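Local coordinates for TRAP solute Binding Protein (Uncultured marine bacterium, PDB 5I7I) that binds aromatic acids such as 3-hydroxybenzoate as the solute-binding component of a TRAP transport system, probably delivering them to its membrane partners, at residues P111-V125 against Y136-K148. Numbering follows the deposited sequence.
Sequences PASAEATSQALQEYV and YKVLAVFCHAPGK
Gln122 and Val141 are a worked example of a helix side chain bonding to the backbone of a sheet's edge strand. Along Gln122, CB lies 3.9 Å from Val141 O; CG continues anti to the backbone N (chi1 -178°), and a bend at chi2 (67°) turns the amide in toward the strand. There OE1 takes the N-H of Val141 at 2.9 Å, almost in line with the Gln122 side-chain C=O, while NE2 passes Val138 CG1 and bonds to Asp126. Val141 directly follows the classic beta bulge at Leu139 and Ala140, opposite Phe240. Ser118 OG receives Cys143 N at 3.0 Å and donates to Ala114 O, so one hydroxyl links helix to strand. Replacing Ser118 by alanine would remove that hydroxyl and probably leave Cys143 N without this acceptor, breaking the link. Between these polar grips, Val141 CG1 meets Leu121 CB at 4.1 Å; toward the helix start, Cys143 SG rests 3.6 Å from both CB and CG2 of Thr117. Farther on, a water bridges Ala112 O and His144 O, beside the aromatic-acid pocket that His144 lines. Helix 114-126 thus packs on outermost strand 136-143, antiparallel to strand 237-243; helix 325-339 also touches helix 114-126, and helix 264-287 meets Gln122 and Phe142.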
loop_
_atom_site.group_PDB
_atom_site.type_symbol
_atom_site.label_atom_id
_atom_site.label_comp_id
_atom_site.label_asym_id
_atom_site.label_seq_id
_atom_site.Cartn_x
_atom_site.Cartn_y
_atom_site.Cartn_z
ATOM N N PRO A 111 -9.572 5.996 3.350
ATOM C CA PRO A 111 -9.252 4.893 4.270
ATOM C C PRO A 111 -9.667 5.146 5.705
ATOM O O PRO A 111 -9.525 6.246 6.242
ATOM C CB PRO A 111 -7.725 4.781 4.170
ATOM C CG PRO A 111 -7.302 6.201 3.921
ATOM C CD PRO A 111 -8.362 6.766 3.002
ATOM N N ALA A 112 -10.191 4.099 6.323
ATOM C CA ALA A 112 -10.276 4.028 7.778
ATOM C C ALA A 112 -9.008 3.328 8.272
ATOM O O ALA A 112 -7.944 3.479 7.661
ATOM C CB ALA A 112 -11.552 3.298 8.191
ATOM N N SER A 113 -9.094 2.545 9.340
ATOM C CA SER A 113 -7.939 1.760 9.757
ATOM C C SER A 113 -7.495 0.828 8.625
ATOM O O SER A 113 -8.271 0.473 7.732
ATOM C CB SER A 113 -8.299 0.912 10.971
ATOM O OG SER A 113 -9.252 -0.065 10.609
ATOM N N ALA A 114 -6.236 0.397 8.681
ATOM C CA ALA A 114 -5.809 -0.624 7.726
ATOM C C ALA A 114 -6.588 -1.914 7.920
ATOM O O ALA A 114 -6.880 -2.613 6.947
ATOM C CB ALA A 114 -4.310 -0.891 7.830
ATOM N N GLU A 115 -6.973 -2.227 9.153
ATOM C CA GLU A 115 -7.757 -3.433 9.403
ATOM C C GLU A 115 -9.077 -3.396 8.637
ATOM O O GLU A 115 -9.453 -4.376 7.981
ATOM C CB GLU A 115 -8.018 -3.549 10.899
ATOM C CG GLU A 115 -8.979 -4.659 11.292
ATOM C CD GLU A 115 -9.181 -4.776 12.803
ATOM O OE1 GLU A 115 -8.644 -3.955 13.576
ATOM O OE2 GLU A 115 -9.880 -5.733 13.224
ATOM N N ALA A 116 -9.802 -2.272 8.729
ATOM C CA ALA A 116 -11.091 -2.183 8.050
ATOM C C ALA A 116 -10.902 -2.081 6.550
ATOM O O ALA A 116 -11.617 -2.734 5.773
ATOM C CB ALA A 116 -11.865 -0.964 8.564
ATOM N N THR A 117 -9.950 -1.256 6.121
ATOM C CA THR A 117 -9.800 -0.974 4.704
ATOM C C THR A 117 -9.233 -2.179 3.970
ATOM O O THR A 117 -9.557 -2.404 2.802
ATOM C CB THR A 117 -8.949 0.291 4.516
ATOM O OG1 THR A 117 -9.456 1.351 5.348
ATOM C CG2 THR A 117 -9.037 0.774 3.081
ATOM N N SER A 118 -8.394 -2.968 4.638
ATOM C CA SER A 118 -7.835 -4.165 4.017
ATOM C C SER A 118 -8.898 -5.234 3.792
ATOM O O SER A 118 -8.896 -5.892 2.746
ATOM C CB SER A 118 -6.717 -4.729 4.882
ATOM O OG SER A 118 -5.598 -3.881 4.886
ATOM N N GLN A 119 -9.775 -5.479 4.776
ATOM C CA GLN A 119 -10.880 -6.405 4.560
ATOM C C GLN A 119 -11.784 -5.931 3.428
ATOM O O GLN A 119 -12.249 -6.735 2.611
ATOM C CB GLN A 119 -11.676 -6.552 5.848
ATOM C CG GLN A 119 -10.918 -7.308 6.896
ATOM C CD GLN A 119 -11.641 -7.353 8.206
ATOM O OE1 GLN A 119 -12.368 -8.304 8.502
ATOM N NE2 GLN A 119 -11.497 -6.289 8.986
ATOM N N ALA A 120 -12.052 -4.627 3.387
ATOM C CA ALA A 120 -12.830 -4.062 2.296
ATOM C C ALA A 120 -12.170 -4.364 0.954
ATOM O O ALA A 120 -12.833 -4.812 0.019
ATOM C CB ALA A 120 -12.991 -2.557 2.513
ATOM N N LEU A 121 -10.854 -4.130 0.846
ATOM C CA LEU A 121 -10.131 -4.419 -0.391
ATOM C C LEU A 121 -10.260 -5.883 -0.781
ATOM O O LEU A 121 -10.465 -6.210 -1.958
ATOM C CB LEU A 121 -8.649 -4.086 -0.230
ATOM C CG LEU A 121 -8.290 -2.653 -0.611
ATOM C CD1 LEU A 121 -6.970 -2.253 0.020
ATOM C CD2 LEU A 121 -8.232 -2.520 -2.133
ATOM N N GLN A 122 -10.070 -6.791 0.178
ATOM C CA GLN A 122 -10.134 -8.209 -0.167
ATOM C C GLN A 122 -11.526 -8.609 -0.659
ATOM O O GLN A 122 -11.659 -9.329 -1.656
ATOM C CB GLN A 122 -9.699 -9.053 1.025
ATOM C CG GLN A 122 -9.703 -10.546 0.711
ATOM C CD GLN A 122 -8.652 -10.920 -0.300
ATOM O OE1 GLN A 122 -7.512 -10.468 -0.207
ATOM N NE2 GLN A 122 -9.013 -11.761 -1.270
ATOM N N GLU A 123 -12.580 -8.173 0.030
ATOM C CA GLU A 123 -13.921 -8.526 -0.435
ATOM C C GLU A 123 -14.195 -7.917 -1.801
ATOM O O GLU A 123 -14.843 -8.531 -2.660
ATOM C CB GLU A 123 -14.993 -8.096 0.576
ATOM C CG GLU A 123 -16.405 -8.396 0.058
ATOM C CD GLU A 123 -17.518 -8.214 1.055
ATOM O OE1 GLU A 123 -17.252 -8.033 2.248
ATOM O OE2 GLU A 123 -18.694 -8.283 0.629
ATOM N N TYR A 124 -13.705 -6.704 -2.018
ATOM C CA TYR A 124 -13.834 -6.039 -3.311
ATOM C C TYR A 124 -13.204 -6.873 -4.420
ATOM O O TYR A 124 -13.831 -7.129 -5.453
ATOM C CB TYR A 124 -13.138 -4.694 -3.166
ATOM C CG TYR A 124 -13.160 -3.687 -4.292
ATOM C CD1 TYR A 124 -14.291 -2.947 -4.568
ATOM C CD2 TYR A 124 -11.989 -3.359 -4.967
ATOM C CE1 TYR A 124 -14.280 -1.945 -5.539
ATOM C CE2 TYR A 124 -11.966 -2.374 -5.942
ATOM C CZ TYR A 124 -13.113 -1.664 -6.211
ATOM O OH TYR A 124 -13.088 -0.661 -7.158
ATOM N N VAL A 125 -11.970 -7.321 -4.200
ATOM C CA VAL A 125 -11.263 -8.186 -5.147
ATOM C C VAL A 125 -11.943 -9.543 -5.299
ATOM O O VAL A 125 -11.932 -10.129 -6.395
ATOM C CB VAL A 125 -9.792 -8.325 -4.694
ATOM C CG1 VAL A 125 -9.090 -9.504 -5.394
ATOM C CG2 VAL A 125 -9.051 -7.009 -4.919
ATOM N N TYR A 136 -3.701 -14.219 -11.577
ATOM C CA TYR A 136 -2.896 -14.565 -10.413
ATOM C C TYR A 136 -3.704 -15.432 -9.459
ATOM O O TYR A 136 -4.938 -15.452 -9.483
ATOM C CB TYR A 136 -2.470 -13.301 -9.644
ATOM C CG TYR A 136 -1.853 -12.218 -10.499
ATOM C CD1 TYR A 136 -2.662 -11.324 -11.191
ATOM C CD2 TYR A 136 -0.473 -12.119 -10.670
ATOM C CE1 TYR A 136 -2.118 -10.343 -12.000
ATOM C CE2 TYR A 136 0.085 -11.129 -11.473
ATOM C CZ TYR A 136 -0.748 -10.251 -12.140
ATOM O OH TYR A 136 -0.242 -9.256 -12.930
ATOM N N LYS A 137 -2.981 -16.113 -8.579
ATOM C CA LYS A 137 -3.560 -16.644 -7.353
ATOM C C LYS A 137 -3.431 -15.553 -6.300
ATOM O O LYS A 137 -2.314 -15.185 -5.898
ATOM C CB LYS A 137 -2.844 -17.926 -6.910
ATOM C CG LYS A 137 -3.205 -18.391 -5.504
ATOM C CD LYS A 137 -4.674 -18.736 -5.332
ATOM C CE LYS A 137 -4.935 -19.135 -3.877
ATOM N NZ LYS A 137 -6.347 -19.574 -3.662
ATOM N N VAL A 138 -4.561 -15.046 -5.843
ATOM C CA VAL A 138 -4.556 -13.979 -4.851
ATOM C C VAL A 138 -4.321 -14.613 -3.489
ATOM O O VAL A 138 -5.071 -15.506 -3.073
ATOM C CB VAL A 138 -5.872 -13.197 -4.862
ATOM C CG1 VAL A 138 -5.906 -12.179 -3.711
ATOM C CG2 VAL A 138 -6.074 -12.496 -6.201
ATOM N N LEU A 139 -3.270 -14.174 -2.796
ATOM C CA LEU A 139 -3.123 -14.527 -1.391
ATOM C C LEU A 139 -3.840 -13.503 -0.523
ATOM O O LEU A 139 -4.711 -13.867 0.277
ATOM C CB LEU A 139 -1.650 -14.690 -1.002
ATOM C CG LEU A 139 -0.876 -15.701 -1.863
ATOM C CD1 LEU A 139 0.584 -15.669 -1.476
ATOM C CD2 LEU A 139 -1.455 -17.108 -1.736
ATOM N N ALA A 140 -3.540 -12.220 -0.695
ATOM C CA ALA A 140 -4.350 -11.191 -0.057
ATOM C C ALA A 140 -4.084 -9.879 -0.747
ATOM O O ALA A 140 -2.989 -9.649 -1.265
ATOM C CB ALA A 140 -4.016 -11.045 1.428
ATOM N N VAL A 141 -5.098 -9.024 -0.748
ATOM C CA VAL A 141 -4.954 -7.612 -1.071
ATOM C C VAL A 141 -5.305 -6.824 0.180
ATOM O O VAL A 141 -6.295 -7.129 0.855
ATOM C CB VAL A 141 -5.871 -7.223 -2.239
ATOM C CG1 VAL A 141 -5.719 -5.749 -2.585
ATOM C CG2 VAL A 141 -5.562 -8.075 -3.459
ATOM N N PHE A 142 -4.448 -5.868 0.529
ATOM C CA PHE A 142 -4.586 -5.124 1.772
ATOM C C PHE A 142 -3.878 -3.786 1.598
ATOM O O PHE A 142 -3.490 -3.421 0.486
ATOM C CB PHE A 142 -4.110 -5.953 2.967
ATOM C CG PHE A 142 -2.697 -6.466 2.891
ATOM C CD1 PHE A 142 -2.419 -7.704 2.321
ATOM C CD2 PHE A 142 -1.651 -5.744 3.441
ATOM C CE1 PHE A 142 -1.137 -8.204 2.322
ATOM C CE2 PHE A 142 -0.367 -6.248 3.444
ATOM C CZ PHE A 142 -0.119 -7.473 2.869
ATOM N N CYS A 143 -3.729 -3.023 2.680
ATOM C CA CYS A 143 -3.199 -1.677 2.541
ATOM C C CYS A 143 -2.557 -1.254 3.846
ATOM O O CYS A 143 -2.724 -1.898 4.882
ATOM C CB CYS A 143 -4.294 -0.697 2.119
ATOM S SG CYS A 143 -5.642 -0.540 3.301
ATOM N N HIS A 144 -1.863 -0.124 3.791
ATOM C CA HIS A 144 -1.243 0.449 4.970
ATOM C C HIS A 144 -2.229 1.353 5.718
ATOM O O HIS A 144 -3.269 1.766 5.200
ATOM C CB HIS A 144 0.072 1.165 4.622
ATOM C CG HIS A 144 -0.004 2.247 3.577
ATOM N ND1 HIS A 144 -0.540 3.497 3.818
ATOM C CD2 HIS A 144 0.506 2.300 2.317
ATOM C CE1 HIS A 144 -0.386 4.256 2.743
ATOM N NE2 HIS A 144 0.261 3.563 1.825
ATOM N N ALA A 145 -1.915 1.637 6.971
ATOM C CA ALA A 145 -2.661 2.666 7.681
ATOM C C ALA A 145 -2.520 3.986 6.931
ATOM O O ALA A 145 -1.567 4.179 6.185
ATOM C CB ALA A 145 -2.117 2.801 9.096
ATOM N N PRO A 146 -3.465 4.903 7.077
ATOM C CA PRO A 146 -3.416 6.116 6.254
ATOM C C PRO A 146 -2.057 6.794 6.245
ATOM O O PRO A 146 -1.397 6.949 7.275
ATOM C CB PRO A 146 -4.492 7.005 6.865
ATOM C CG PRO A 146 -5.487 6.031 7.404
ATOM C CD PRO A 146 -4.656 4.881 7.944
ATOM N N GLY A 147 -1.630 7.184 5.062
ATOM C CA GLY A 147 -0.371 7.877 4.925
ATOM C C GLY A 147 -0.358 9.260 5.553
ATOM O O GLY A 147 -1.394 9.888 5.790
ATOM N N LYS A 148 0.866 9.715 5.842
ATOM C CA LYS A 148 1.132 11.016 6.426
ATOM C C LYS A 148 2.014 11.812 5.468
ATOM O O LYS A 148 2.614 11.277 4.521
ATOM C CB LYS A 148 1.783 10.864 7.803
ATOM C CG LYS A 148 0.857 10.310 8.900
ATOM C CD LYS A 148 0.737 8.777 8.940
ATOM C CE LYS A 148 -0.308 8.331 9.935
ATOM N NZ LYS A 148 -0.555 6.863 9.890
HETATM O O HOH W 1 -6.106 2.155 5.576
#